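Local coordinates for protein dipeptide Epimerase (Enterococcus faecalis V583, PDB 3JVA) that belongs to the mandelate racemase/muconate lactonizing enzyme family of the enolase superfamily and holds a magnesium ion in its barrel domain, at residues B[38-43]-B[111-116]; B[138-143]-B[169-174]; B[151-156]-B[336-341]; B[202-207]-B[231-236]; B[288-293]-B[317-322]. One frame throughout, in Å; residues are numbered along the deposited sequence.

Contact 1 (B[38-43]-B[111-116])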
# COMPACT_ATOMS: atom_id res chain seq x y z
N THR B 38 -34.77 40.95 -5.73
CA THR B 38 -33.84 41.57 -6.66
C THR B 38 -34.29 43.00 -6.92
O THR B 38 -35.44 43.35 -6.62
CB THR B 38 -33.79 40.81 -8.00
OG1 THR B 38 -35.09 40.82 -8.60
CG2 THR B 38 -33.34 39.37 -7.78
N GLU B 39 -33.40 43.82 -7.45
CA GLU B 39 -33.72 45.21 -7.74
C GLU B 39 -34.91 45.32 -8.69
O GLU B 39 -35.72 46.23 -8.57
CB GLU B 39 -32.51 45.92 -8.36
CG GLU B 39 -31.34 46.17 -7.41
CD GLU B 39 -31.68 47.15 -6.30
OE1 GLU B 39 -32.54 48.04 -6.52
OE2 GLU B 39 -31.08 47.05 -5.21
N GLU B 40 -35.00 44.38 -9.63
CA GLU B 40 -36.08 44.38 -10.62
C GLU B 40 -37.43 43.92 -10.08
O GLU B 40 -38.45 44.06 -10.75
CB GLU B 40 -35.68 43.54 -11.84
CG GLU B 40 -35.26 42.11 -11.52
CD GLU B 40 -34.62 41.41 -12.71
OE1 GLU B 40 -35.34 41.07 -13.67
OE2 GLU B 40 -33.39 41.22 -12.69
N GLY B 41 -37.44 43.37 -8.87
CA GLY B 41 -38.70 42.94 -8.29
C GLY B 41 -38.92 41.44 -8.19
O GLY B 41 -39.90 41.02 -7.57
N LEU B 42 -38.06 40.63 -8.79
CA LEU B 42 -38.22 39.18 -8.70
C LEU B 42 -37.81 38.74 -7.30
O LEU B 42 -36.90 39.31 -6.70
CB LEU B 42 -37.35 38.46 -9.73
CG LEU B 42 -37.67 38.68 -11.21
CD1 LEU B 42 -36.68 37.91 -12.06
CD2 LEU B 42 -39.10 38.23 -11.50
N VAL B 43 -38.48 37.72 -6.78
CA VAL B 43 -38.17 37.22 -5.44
C VAL B 43 -37.95 35.72 -5.46
O VAL B 43 -38.69 34.99 -6.12
CB VAL B 43 -39.32 37.54 -4.46
CG1 VAL B 43 -39.01 36.96 -3.08
CG2 VAL B 43 -39.51 39.05 -4.36
N GLY B 111 -34.28 30.52 -12.01
CA GLY B 111 -35.38 29.99 -12.79
C GLY B 111 -36.38 31.08 -13.16
O GLY B 111 -36.86 31.14 -14.30
N GLN B 112 -36.67 31.96 -12.22
CA GLN B 112 -37.62 33.04 -12.47
C GLN B 112 -37.11 33.99 -13.55
O GLN B 112 -37.88 34.40 -14.42
CB GLN B 112 -37.92 33.78 -11.17
CG GLN B 112 -38.74 32.92 -10.21
CD GLN B 112 -39.15 33.66 -8.96
OE1 GLN B 112 -39.69 34.77 -9.03
NE2 GLN B 112 -38.92 33.05 -7.81
N LYS B 113 -35.83 34.34 -13.51
CA LYS B 113 -35.26 35.24 -14.51
C LYS B 113 -35.19 34.58 -15.89
O LYS B 113 -35.46 35.22 -16.91
CB LYS B 113 -33.86 35.69 -14.09
CG LYS B 113 -33.20 36.67 -15.05
CD LYS B 113 -34.00 37.97 -15.15
CE LYS B 113 -33.26 39.02 -15.98
NZ LYS B 113 -34.06 40.27 -16.15
N ALA B 114 -34.83 33.30 -15.92
CA ALA B 114 -34.74 32.56 -17.18
C ALA B 114 -36.13 32.12 -17.65
O ALA B 114 -36.30 31.68 -18.79
CB ALA B 114 -33.83 31.33 -17.01
N GLN B 115 -37.11 32.26 -16.76
CA GLN B 115 -38.49 31.85 -17.03
C GLN B 115 -38.52 30.36 -17.39
O GLN B 115 -39.06 29.94 -18.42
CB GLN B 115 -39.10 32.71 -18.16
CG GLN B 115 -39.08 34.20 -17.83
CD GLN B 115 -39.96 35.04 -18.75
OE1 GLN B 115 -39.94 36.28 -18.69
NE2 GLN B 115 -40.74 34.38 -19.60
N LEU B 116 -37.92 29.58 -16.50
CA LEU B 116 -37.83 28.13 -16.66
C LEU B 116 -37.99 27.44 -15.32
O LEU B 116 -37.58 27.98 -14.28
CB LEU B 116 -36.46 27.74 -17.22
CG LEU B 116 -36.05 28.19 -18.63
CD1 LEU B 116 -34.57 27.94 -18.83
CD2 LEU B 116 -36.87 27.43 -19.65
O HOH W 1 -40.84 36.87 -8.19
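L42 and Q112 bring the two backbones nearest, 7.2 Å between their CA atoms, where the connection between strands 29-38 and 43-48, a type I beta turn from T38 to G41, lies beside the last turn of helix 96-114. Glycine suits the fourth place of this turn because its phi is positive. Beyond the turn, the side chain of L42 faces the helix and sets CD1 3.9 Å from K113 CA, close to the first carbons of the lysine chain; L109 of the same helix also touches it. Q112 binds V43 directly through NE2 and, through a water, with OE1. NE2 donates to V43 O at 2.6 Å, a short but bent bond (134° at the hydrogen) that enters tilted from the carbonyl plane, and has a second, weak bond to D108. OE1 accepts a hydrogen bond from a water 2.5 Å away, which in turn accepts from V43 N at 2.9 Å. A primary amide, donor and acceptor in one group, can thus serve V43 O directly and V43 N through a water. Further out, chi2 of K113 (62°) turns CD aside, and the extended remainder of the chain ends with NZ 2.9 Å from E40 OE1, on its syn lone pair. The helix stops just after this, in a Schellman motif with Q115 at its positive-phi C-prime position. The contact joins the antiparallel sheet to a helix of the N-terminal domain. One leucine supplies the apolar part; since E40 is exposed, its salt bridge is likely weakened by solvent, while the Q112 amide ties the helix directly to the backbone at the start of strand 43-48.

Contact 2 (B[138-143]-B[169-174])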
# COMPACT_ATOMS: atom_id res chain seq x y z
N ASP B 138 -43.72 2.59 15.59
CA ASP B 138 -44.87 2.27 16.42
C ASP B 138 -44.94 0.75 16.53
O ASP B 138 -44.05 0.05 16.03
CB ASP B 138 -46.14 2.83 15.77
CG ASP B 138 -47.24 3.12 16.77
OD1 ASP B 138 -48.06 4.02 16.50
OD2 ASP B 138 -47.30 2.44 17.81
N GLU B 139 -45.97 0.23 17.19
CA GLU B 139 -46.10 -1.21 17.32
C GLU B 139 -46.19 -1.82 15.92
O GLU B 139 -46.71 -1.20 15.00
CB GLU B 139 -47.35 -1.56 18.13
CG GLU B 139 -47.27 -1.15 19.59
CD GLU B 139 -46.01 -1.67 20.27
OE1 GLU B 139 -45.79 -2.90 20.26
OE2 GLU B 139 -45.25 -0.85 20.83
N PRO B 140 -45.68 -3.05 15.75
CA PRO B 140 -45.71 -3.74 14.45
C PRO B 140 -47.06 -3.67 13.74
O PRO B 140 -47.14 -3.28 12.57
CB PRO B 140 -45.32 -5.17 14.82
CG PRO B 140 -44.35 -4.96 15.94
CD PRO B 140 -45.04 -3.90 16.77
N ASN B 141 -48.11 -4.06 14.45
CA ASN B 141 -49.46 -4.06 13.90
C ASN B 141 -49.92 -2.69 13.40
O ASN B 141 -50.60 -2.59 12.38
CB ASN B 141 -50.44 -4.58 14.96
CG ASN B 141 -50.07 -4.13 16.36
OD1 ASN B 141 -49.01 -4.50 16.90
ND2 ASN B 141 -50.93 -3.32 16.97
N VAL B 142 -49.55 -1.64 14.13
CA VAL B 142 -49.93 -0.29 13.73
C VAL B 142 -49.16 0.13 12.47
O VAL B 142 -49.75 0.68 11.54
CB VAL B 142 -49.65 0.73 14.85
CG1 VAL B 142 -49.96 2.14 14.37
CG2 VAL B 142 -50.49 0.39 16.08
N MET B 143 -47.86 -0.13 12.45
CA MET B 143 -47.06 0.23 11.28
C MET B 143 -47.55 -0.54 10.06
O MET B 143 -47.57 -0.03 8.95
CB MET B 143 -45.58 -0.08 11.54
CG MET B 143 -44.97 0.72 12.68
SD MET B 143 -43.17 0.56 12.75
CE MET B 143 -42.71 1.59 11.33
N ASP B 169 -36.91 -4.49 15.74
CA ASP B 169 -36.74 -4.17 14.33
C ASP B 169 -37.38 -5.26 13.48
O ASP B 169 -38.18 -4.99 12.59
CB ASP B 169 -35.25 -4.06 13.96
CG ASP B 169 -34.55 -2.88 14.61
OD1 ASP B 169 -35.22 -1.88 14.97
OD2 ASP B 169 -33.31 -2.94 14.75
N ILE B 170 -37.00 -6.50 13.76
CA ILE B 170 -37.52 -7.65 13.02
C ILE B 170 -39.04 -7.75 13.08
O ILE B 170 -39.68 -8.03 12.08
CB ILE B 170 -36.88 -8.96 13.54
CG1 ILE B 170 -35.40 -8.99 13.15
CG2 ILE B 170 -37.61 -10.17 12.97
CD1 ILE B 170 -34.64 -10.19 13.67
N ALA B 171 -39.60 -7.53 14.26
CA ALA B 171 -41.05 -7.60 14.45
C ALA B 171 -41.79 -6.63 13.54
O ALA B 171 -42.79 -6.98 12.91
CB ALA B 171 -41.40 -7.33 15.91
N ARG B 172 -41.28 -5.40 13.46
CA ARG B 172 -41.89 -4.37 12.62
C ARG B 172 -41.75 -4.70 11.14
O ARG B 172 -42.72 -4.62 10.39
CB ARG B 172 -41.26 -3.01 12.91
CG ARG B 172 -41.64 -2.45 14.27
CD ARG B 172 -40.81 -1.23 14.65
NE ARG B 172 -41.21 -0.74 15.97
CZ ARG B 172 -40.36 -0.30 16.89
NH1 ARG B 172 -39.05 -0.29 16.64
NH2 ARG B 172 -40.81 0.12 18.06
N VAL B 173 -40.54 -5.08 10.73
CA VAL B 173 -40.31 -5.41 9.33
C VAL B 173 -41.16 -6.61 8.91
O VAL B 173 -41.75 -6.63 7.83
CB VAL B 173 -38.82 -5.71 9.06
CG1 VAL B 173 -38.63 -6.23 7.65
CG2 VAL B 173 -38.00 -4.44 9.27
N LYS B 174 -41.24 -7.60 9.79
CA LYS B 174 -42.03 -8.80 9.53
C LYS B 174 -43.50 -8.45 9.29
O LYS B 174 -44.10 -8.90 8.31
CB LYS B 174 -41.92 -9.76 10.71
CG LYS B 174 -42.82 -10.98 10.59
CD LYS B 174 -42.76 -11.84 11.85
CE LYS B 174 -41.38 -12.41 12.07
NZ LYS B 174 -41.32 -13.28 13.28
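R172 reaches across to D138 with a chain that is extended from CG to NE. Its CG stands anti to the carbonyl carbon (chi1 -70°), and the straight run beyond it carries NE to D138 O at 2.9 Å. The bond is moderately bent, 151° at the hydrogen, and the oxygen sits at the guanidinium edge, a little out of its plane. An arginine fits here because its long methylene stem can pack while its NE-H still serves a carbonyl. That stem crosses M143: SD lies 3.5 Å from R172 CD and is also near CG, while it meets the guanidinium only obliquely. M143 keeps its chain extended as far as SD (chi2 -169°), and the same sulphur takes a weak hydrogen bond from D138 N. On the other flank P140 opens helix 140-152, right after the N-cap residue E139, a position where a proline's lack of an N-H costs no helical bond. Its CG touches A171 CB at 3.8 Å and its CB lies 3.7 Å from A171 O. Small A171 and the compact proline ring permit a very close approach, 4.3 Å between P140 CA and R172 CA. The D138 carboxylate turns back, OD2 accepting from E139 N at 2.7 Å, and R172 NH1 has a weak bond to T164. Two neighbouring barrel helices, 140-152 and 166-180, are thus joined at the start of the first. The carbonyl bond is the one strong polar tie across them; E139 OE2, 5.3 Å from R172 NH2, could add only a modest electrostatic attraction.

Contact 3 (B[151-156]-B[336-341])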
# COMPACT_ATOMS: atom_id res chain seq x y z
N VAL B 151 -49.71 2.15 0.72
CA VAL B 151 -49.67 1.42 -0.53
C VAL B 151 -50.93 1.72 -1.34
O VAL B 151 -50.87 1.84 -2.57
CB VAL B 151 -49.55 -0.10 -0.28
CG1 VAL B 151 -49.80 -0.87 -1.57
CG2 VAL B 151 -48.17 -0.42 0.27
N LYS B 152 -52.06 1.84 -0.66
CA LYS B 152 -53.32 2.14 -1.33
C LYS B 152 -53.22 3.53 -1.97
O LYS B 152 -53.89 3.82 -2.95
CB LYS B 152 -54.49 2.12 -0.35
CG LYS B 152 -54.65 0.81 0.39
CD LYS B 152 -55.99 0.73 1.11
CE LYS B 152 -56.11 -0.60 1.85
NZ LYS B 152 -55.76 -1.75 0.97
N LEU B 153 -52.38 4.37 -1.38
CA LEU B 153 -52.16 5.72 -1.88
C LEU B 153 -51.25 5.71 -3.11
O LEU B 153 -51.07 6.73 -3.78
CB LEU B 153 -51.54 6.58 -0.77
CG LEU B 153 -52.39 7.67 -0.11
CD1 LEU B 153 -53.84 7.25 0.03
CD2 LEU B 153 -51.79 8.00 1.25
N GLY B 154 -50.67 4.55 -3.41
CA GLY B 154 -49.82 4.43 -4.58
C GLY B 154 -48.33 4.28 -4.31
O GLY B 154 -47.54 4.03 -5.22
N PHE B 155 -47.93 4.44 -3.05
CA PHE B 155 -46.51 4.31 -2.71
C PHE B 155 -46.01 2.89 -2.97
O PHE B 155 -46.69 1.91 -2.64
CB PHE B 155 -46.29 4.69 -1.25
CG PHE B 155 -46.40 6.16 -1.00
CD1 PHE B 155 -45.33 7.01 -1.29
CD2 PHE B 155 -47.58 6.72 -0.53
CE1 PHE B 155 -45.45 8.39 -1.13
CE2 PHE B 155 -47.71 8.10 -0.36
CZ PHE B 155 -46.64 8.93 -0.67
N ASP B 156 -44.83 2.78 -3.58
CA ASP B 156 -44.25 1.47 -3.87
C ASP B 156 -42.98 1.26 -3.05
O ASP B 156 -42.34 0.21 -3.15
CB ASP B 156 -43.93 1.36 -5.37
CG ASP B 156 -42.89 2.38 -5.83
OD1 ASP B 156 -42.67 2.49 -7.05
OD2 ASP B 156 -42.29 3.05 -4.97
N LEU B 336 -49.03 19.16 -0.03
CA LEU B 336 -49.12 18.45 1.25
C LEU B 336 -49.72 17.07 1.02
O LEU B 336 -49.61 16.19 1.86
CB LEU B 336 -50.02 19.21 2.23
CG LEU B 336 -49.61 20.59 2.75
CD1 LEU B 336 -48.35 20.48 3.59
CD2 LEU B 336 -49.40 21.52 1.58
N GLU B 337 -50.37 16.91 -0.13
CA GLU B 337 -51.03 15.65 -0.47
C GLU B 337 -50.04 14.48 -0.54
O GLU B 337 -49.04 14.54 -1.25
CB GLU B 337 -51.74 15.80 -1.82
CG GLU B 337 -52.61 14.62 -2.20
CD GLU B 337 -53.25 14.81 -3.57
OE1 GLU B 337 -52.50 14.82 -4.57
OE2 GLU B 337 -54.48 14.95 -3.63
N ALA B 338 -50.34 13.41 0.20
CA ALA B 338 -49.47 12.24 0.20
C ALA B 338 -49.63 11.47 -1.10
O ALA B 338 -50.62 10.76 -1.31
CB ALA B 338 -49.80 11.34 1.40
N LYS B 339 -48.65 11.63 -1.98
CA LYS B 339 -48.63 10.98 -3.29
C LYS B 339 -47.18 10.61 -3.59
O LYS B 339 -46.27 11.36 -3.24
CB LYS B 339 -49.14 11.95 -4.38
CG LYS B 339 -48.39 13.28 -4.41
CD LYS B 339 -48.62 14.08 -5.69
CE LYS B 339 -47.70 15.31 -5.76
NZ LYS B 339 -47.62 15.93 -7.13
N PRO B 340 -46.95 9.46 -4.23
CA PRO B 340 -45.57 9.07 -4.53
C PRO B 340 -44.94 9.84 -5.69
O PRO B 340 -43.73 10.08 -5.71
CB PRO B 340 -45.68 7.58 -4.83
CG PRO B 340 -47.05 7.48 -5.46
CD PRO B 340 -47.88 8.36 -4.54
N LEU B 341 -45.77 10.25 -6.66
CA LEU B 341 -45.26 10.98 -7.81
C LEU B 341 -45.31 12.49 -7.65
O LEU B 341 -46.39 13.09 -7.57
CB LEU B 341 -46.03 10.57 -9.07
CG LEU B 341 -45.52 11.21 -10.37
CD1 LEU B 341 -44.11 10.75 -10.66
CD2 LEU B 341 -46.45 10.85 -11.51
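P340 is the bump of this contact, and the bend at G154-F155 is the hollow that takes it. Its ring settles on the face of the F155 ring: P340 CD stands 4.0 Å from the centroid and only 7° off the ring normal, a CH-pi contact, while P340 CB sits by the rim at F155 CD1, 3.6 Å away. In F155, chi1 (-73°) sets CG beside the backbone N, and the ring beyond it presents a face to P340. Another wall of the hollow is the G154 peptide, whose O lies 3.5 Å from P340 CG. Glycine belongs at this point twice over: it takes the positive phi of the Schellman motif that closes helix 140-152, and it presents no side chain to the oncoming ring. At its far end the phenyl ring runs up against the chain before the proline, with CZ 3.4 Å from K339 C. A second, shallower fit brings L153 CD2 to 3.9 Å from A338 CB and L153 CG to 3.8 Å from A338 O; the short alanine lets the branched leucine come close to the main chain. F155 also touches I133 of strand 128-134, the strand to whose T131 the backbone of P340 is hydrogen-bonded. The contact therefore joins the turn between helix 140-152 and strand 157-161 to the segment leading into strand 341-343, at the edge of the barrel sheet. No hydrogen bond crosses between the segments. Cohesion rests on shape and dispersion, helped by the proline's slightly polarised C-H groups against the aromatic face.

Contact 4 (B[202-207]-B[231-236])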
# COMPACT_ATOMS: atom_id res chain seq x y z
N ALA B 202 -27.11 -7.95 12.25
CA ALA B 202 -28.46 -7.40 12.18
C ALA B 202 -28.98 -7.31 10.75
O ALA B 202 -30.11 -7.69 10.46
CB ALA B 202 -28.50 -6.02 12.84
N ILE B 203 -28.14 -6.81 9.84
CA ILE B 203 -28.55 -6.67 8.46
C ILE B 203 -28.86 -8.02 7.80
O ILE B 203 -29.85 -8.15 7.08
CB ILE B 203 -27.49 -5.90 7.65
CG1 ILE B 203 -27.43 -4.45 8.17
CG2 ILE B 203 -27.83 -5.90 6.17
CD1 ILE B 203 -26.29 -3.62 7.60
N GLN B 204 -28.03 -9.02 8.06
CA GLN B 204 -28.28 -10.33 7.48
C GLN B 204 -29.57 -10.93 8.03
O GLN B 204 -30.26 -11.68 7.34
CB GLN B 204 -27.09 -11.26 7.73
CG GLN B 204 -25.83 -10.76 7.06
CD GLN B 204 -24.69 -11.73 7.13
OE1 GLN B 204 -24.38 -12.26 8.20
NE2 GLN B 204 -24.05 -11.96 6.00
N ALA B 205 -29.92 -10.58 9.27
CA ALA B 205 -31.15 -11.08 9.87
C ALA B 205 -32.35 -10.38 9.23
O ALA B 205 -33.37 -11.01 8.93
CB ALA B 205 -31.14 -10.85 11.37
N LEU B 206 -32.23 -9.08 9.01
CA LEU B 206 -33.31 -8.31 8.40
C LEU B 206 -33.46 -8.65 6.92
O LEU B 206 -34.56 -8.57 6.37
CB LEU B 206 -33.05 -6.80 8.55
CG LEU B 206 -33.37 -6.09 9.87
CD1 LEU B 206 -34.88 -6.06 10.07
CD2 LEU B 206 -32.70 -6.79 11.01
N ALA B 207 -32.36 -9.02 6.29
CA ALA B 207 -32.36 -9.36 4.86
C ALA B 207 -33.33 -10.47 4.49
O ALA B 207 -33.76 -10.56 3.34
CB ALA B 207 -30.94 -9.73 4.41
N SER B 231 -18.83 -4.49 2.48
CA SER B 231 -18.12 -5.62 1.90
C SER B 231 -18.53 -6.98 2.45
O SER B 231 -18.19 -8.01 1.87
CB SER B 231 -16.61 -5.44 2.09
OG SER B 231 -16.25 -5.62 3.45
N GLN B 232 -19.27 -7.00 3.56
CA GLN B 232 -19.67 -8.27 4.15
C GLN B 232 -21.11 -8.71 3.92
O GLN B 232 -21.43 -9.89 4.11
CB GLN B 232 -19.40 -8.26 5.66
CG GLN B 232 -17.93 -8.14 6.03
CD GLN B 232 -17.10 -9.28 5.47
OE1 GLN B 232 -17.50 -10.45 5.55
NE2 GLN B 232 -15.94 -8.96 4.91
N VAL B 233 -21.97 -7.79 3.51
CA VAL B 233 -23.37 -8.14 3.28
C VAL B 233 -23.78 -7.91 1.83
O VAL B 233 -23.23 -7.05 1.15
CB VAL B 233 -24.32 -7.33 4.19
CG1 VAL B 233 -23.87 -7.45 5.64
CG2 VAL B 233 -24.34 -5.87 3.76
N ASN B 234 -24.77 -8.68 1.38
CA ASN B 234 -25.27 -8.54 0.01
C ASN B 234 -26.18 -7.32 -0.10
O ASN B 234 -26.32 -6.73 -1.17
CB ASN B 234 -26.06 -9.78 -0.41
CG ASN B 234 -25.17 -11.00 -0.60
OD1 ASN B 234 -24.10 -10.90 -1.19
ND2 ASN B 234 -25.63 -12.15 -0.12
N THR B 235 -26.80 -6.94 1.02
CA THR B 235 -27.71 -5.80 1.02
C THR B 235 -27.00 -4.50 0.68
O THR B 235 -25.89 -4.24 1.14
CB THR B 235 -28.40 -5.64 2.40
OG1 THR B 235 -29.19 -6.81 2.67
CG2 THR B 235 -29.30 -4.42 2.41
N THR B 236 -27.66 -3.68 -0.15
CA THR B 236 -27.13 -2.38 -0.55
C THR B 236 -26.96 -1.50 0.68
O THR B 236 -27.90 -1.33 1.46
CB THR B 236 -28.10 -1.68 -1.53
OG1 THR B 236 -28.17 -2.44 -2.75
CG2 THR B 236 -27.64 -0.26 -1.82
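Q232, near the end of helix 223-232, starts the contact with its carbonyl O, which lies 3.8 Å from Q204 NE2, too long for a hydrogen bond; at this exposed edge the NE2 end of the amide merely comes near. V233 follows, the first residue to leave the helix, and its extended backbone suits a beta-branched side chain. With CG1 anti to the carbonyl carbon (chi1 -52°), that methyl meets Q204 CG at 4.1 Å, and CG2 meets I203 CG2 at 4.2 Å. The valine is buried and straddles two consecutive residues of helix 196-206. N234 turns aside instead, and its OD1 has a weak bond to K201 of a neighbouring subunit. T235 faces the helix again. Its CB lies 3.8 Å from I203 CG2, and its OG1 approaches A207 CB, also at 3.8 Å, where the small alanine lets the chain come near as the helix runs out. The carbonyl of T235 has another task, accepting a hydrogen bond from K197 of the same neighbouring subunit. With T236 the chain passes into strand 236-239, bonded to V214 of strand 213-215. I203 suits the centre of the contact because its CG2 branch serves both V233 and T235. Two successive helices of the barrel wall are thereby packed together through the link from helix 223-232 to its strand. Between the segments there is no hydrogen bond or salt bridge; aliphatic carbons hold them, with the threonine hydroxyl and a glutamine stem at the margins, while polar bonds of N234 and T235 go to a neighbouring subunit, the former weak.

Contact 5 (B[288-293]-B[317-322])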
# COMPACT_ATOMS: atom_id res chain seq x y z
N CYS B 288 -26.93 8.03 -6.25
CA CYS B 288 -27.29 8.90 -5.14
C CYS B 288 -28.78 8.90 -4.84
O CYS B 288 -29.60 8.68 -5.73
CB CYS B 288 -26.87 10.35 -5.44
SG CYS B 288 -25.10 10.67 -5.31
N MET B 289 -29.12 9.13 -3.58
CA MET B 289 -30.51 9.27 -3.19
C MET B 289 -30.52 10.66 -2.58
O MET B 289 -29.46 11.19 -2.24
CB MET B 289 -30.91 8.26 -2.11
CG MET B 289 -32.34 8.48 -1.60
SD MET B 289 -32.97 7.13 -0.55
CE MET B 289 -32.56 7.72 1.06
N ILE B 290 -31.69 11.27 -2.47
CA ILE B 290 -31.75 12.58 -1.85
C ILE B 290 -32.85 12.49 -0.80
O ILE B 290 -33.94 11.97 -1.07
CB ILE B 290 -32.03 13.72 -2.87
CG1 ILE B 290 -31.95 15.07 -2.15
CG2 ILE B 290 -33.38 13.52 -3.54
CD1 ILE B 290 -31.69 16.26 -3.08
N GLY B 291 -32.54 12.95 0.41
CA GLY B 291 -33.50 12.90 1.49
C GLY B 291 -33.88 14.27 2.02
O GLY B 291 -33.69 15.28 1.34
N CYS B 292 -34.40 14.30 3.25
CA CYS B 292 -34.82 15.56 3.86
C CYS B 292 -34.67 15.51 5.37
O CYS B 292 -34.49 14.44 5.96
CB CYS B 292 -36.27 15.87 3.49
SG CYS B 292 -37.47 14.61 4.03
N MET B 293 -34.76 16.69 5.99
CA MET B 293 -34.66 16.82 7.44
C MET B 293 -36.05 16.72 8.05
O MET B 293 -37.05 16.95 7.37
CB MET B 293 -34.06 18.18 7.82
CG MET B 293 -32.77 18.53 7.11
SD MET B 293 -31.46 17.36 7.44
CE MET B 293 -31.09 17.76 9.13
N ALA B 317 -35.42 8.81 -4.01
CA ALA B 317 -35.83 10.02 -3.31
C ALA B 317 -36.64 9.70 -2.06
O ALA B 317 -37.53 8.84 -2.08
CB ALA B 317 -36.63 10.92 -4.24
N ASP B 318 -36.30 10.38 -0.97
CA ASP B 318 -36.98 10.22 0.31
C ASP B 318 -37.37 11.66 0.66
O ASP B 318 -36.78 12.27 1.55
CB ASP B 318 -36.02 9.63 1.35
CG ASP B 318 -36.64 9.52 2.73
OD1 ASP B 318 -37.87 9.29 2.82
OD2 ASP B 318 -35.90 9.66 3.73
N LEU B 319 -38.35 12.18 -0.07
CA LEU B 319 -38.80 13.57 0.11
C LEU B 319 -40.27 13.57 0.51
O LEU B 319 -41.13 13.94 -0.28
CB LEU B 319 -38.60 14.32 -1.21
CG LEU B 319 -37.18 14.29 -1.77
CD1 LEU B 319 -37.17 14.87 -3.18
CD2 LEU B 319 -36.24 15.06 -0.85
N ASP B 320 -40.53 13.19 1.75
CA ASP B 320 -41.88 13.07 2.27
C ASP B 320 -42.28 14.07 3.35
O ASP B 320 -43.35 13.94 3.94
CB ASP B 320 -42.06 11.65 2.82
CG ASP B 320 -41.10 11.34 3.96
OD1 ASP B 320 -40.12 12.10 4.15
OD2 ASP B 320 -41.33 10.34 4.67
N ALA B 321 -41.44 15.06 3.61
CA ALA B 321 -41.74 16.02 4.67
C ALA B 321 -43.08 16.75 4.54
O ALA B 321 -43.76 16.97 5.54
CB ALA B 321 -40.61 17.05 4.78
N THR B 322 -43.49 17.11 3.32
CA THR B 322 -44.76 17.83 3.19
C THR B 322 -45.96 16.99 3.59
O THR B 322 -46.99 17.53 3.99
CB THR B 322 -45.00 18.37 1.75
OG1 THR B 322 -45.19 17.28 0.84
CG2 THR B 322 -43.82 19.22 1.29
O HOH W 2 -34.70 11.76 4.74
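I290 and D318 are tied by the hydrogen bond that continues the parallel pairing of strands 287-290 and 314-317: D318 N donates to I290 O at 2.8 Å. Weaker CA-H...O contacts flank it, among them G291 CA to D318 O at 3.3 Å, an approach that suits a residue without a side chain. A water adds a third link, accepting from C292 N at 3.0 Å and lying 2.6 Å from D318 OD2, to which it probably donates.

Apolar contacts group around I290 and L319. I290 CG2 meets L319 CD1 at 4.0 Å and also A317 CB, while L319 CD2 closes on G291 O at 3.4 Å. M289, away from that cluster, sets CE 4.0 Å from D318 CB.

Sulphur makes the last group. C292 SG lies 4.0 Å from A321 CB and near D320 OD1, the carboxylate whose OD2 is bonded by T134 N.

The pairing joins the last two parallel strands of the barrel; A317 also touches V129 of strand 128-134. D318, whose side chain is about 6 Å from the magnesium ion and in a long, weak ion pair with K159, lies at the polar interior; I290, A317 and L319 form the apolar side, toward helix 298-310.

Contact 1 comes first along the chain and stands apart, within the N-terminal domain range; its centre is 27 Å from that of contact 5 and 48 Å from those of contacts 2 and 4. The other four belong to the barrel. Contacts 2 and 3 share helix 140-152, and their segments alternate in sequence. Contact 2 touches contact 4 through V173 and L206, so helices 140-152, 166-180, 196-206 and 223-232 form a continuous run of the outer wall. Contacts 4 and 5 are both nested in the loop that contact 3 closes. L336 of contact 3 packs on T322 of contact 5, probably near where the barrel closes, between 314-317 and 128-134. Contact 5 thus lies centrally, near the magnesium ion, and contacts 2, 3 and 4 farther out.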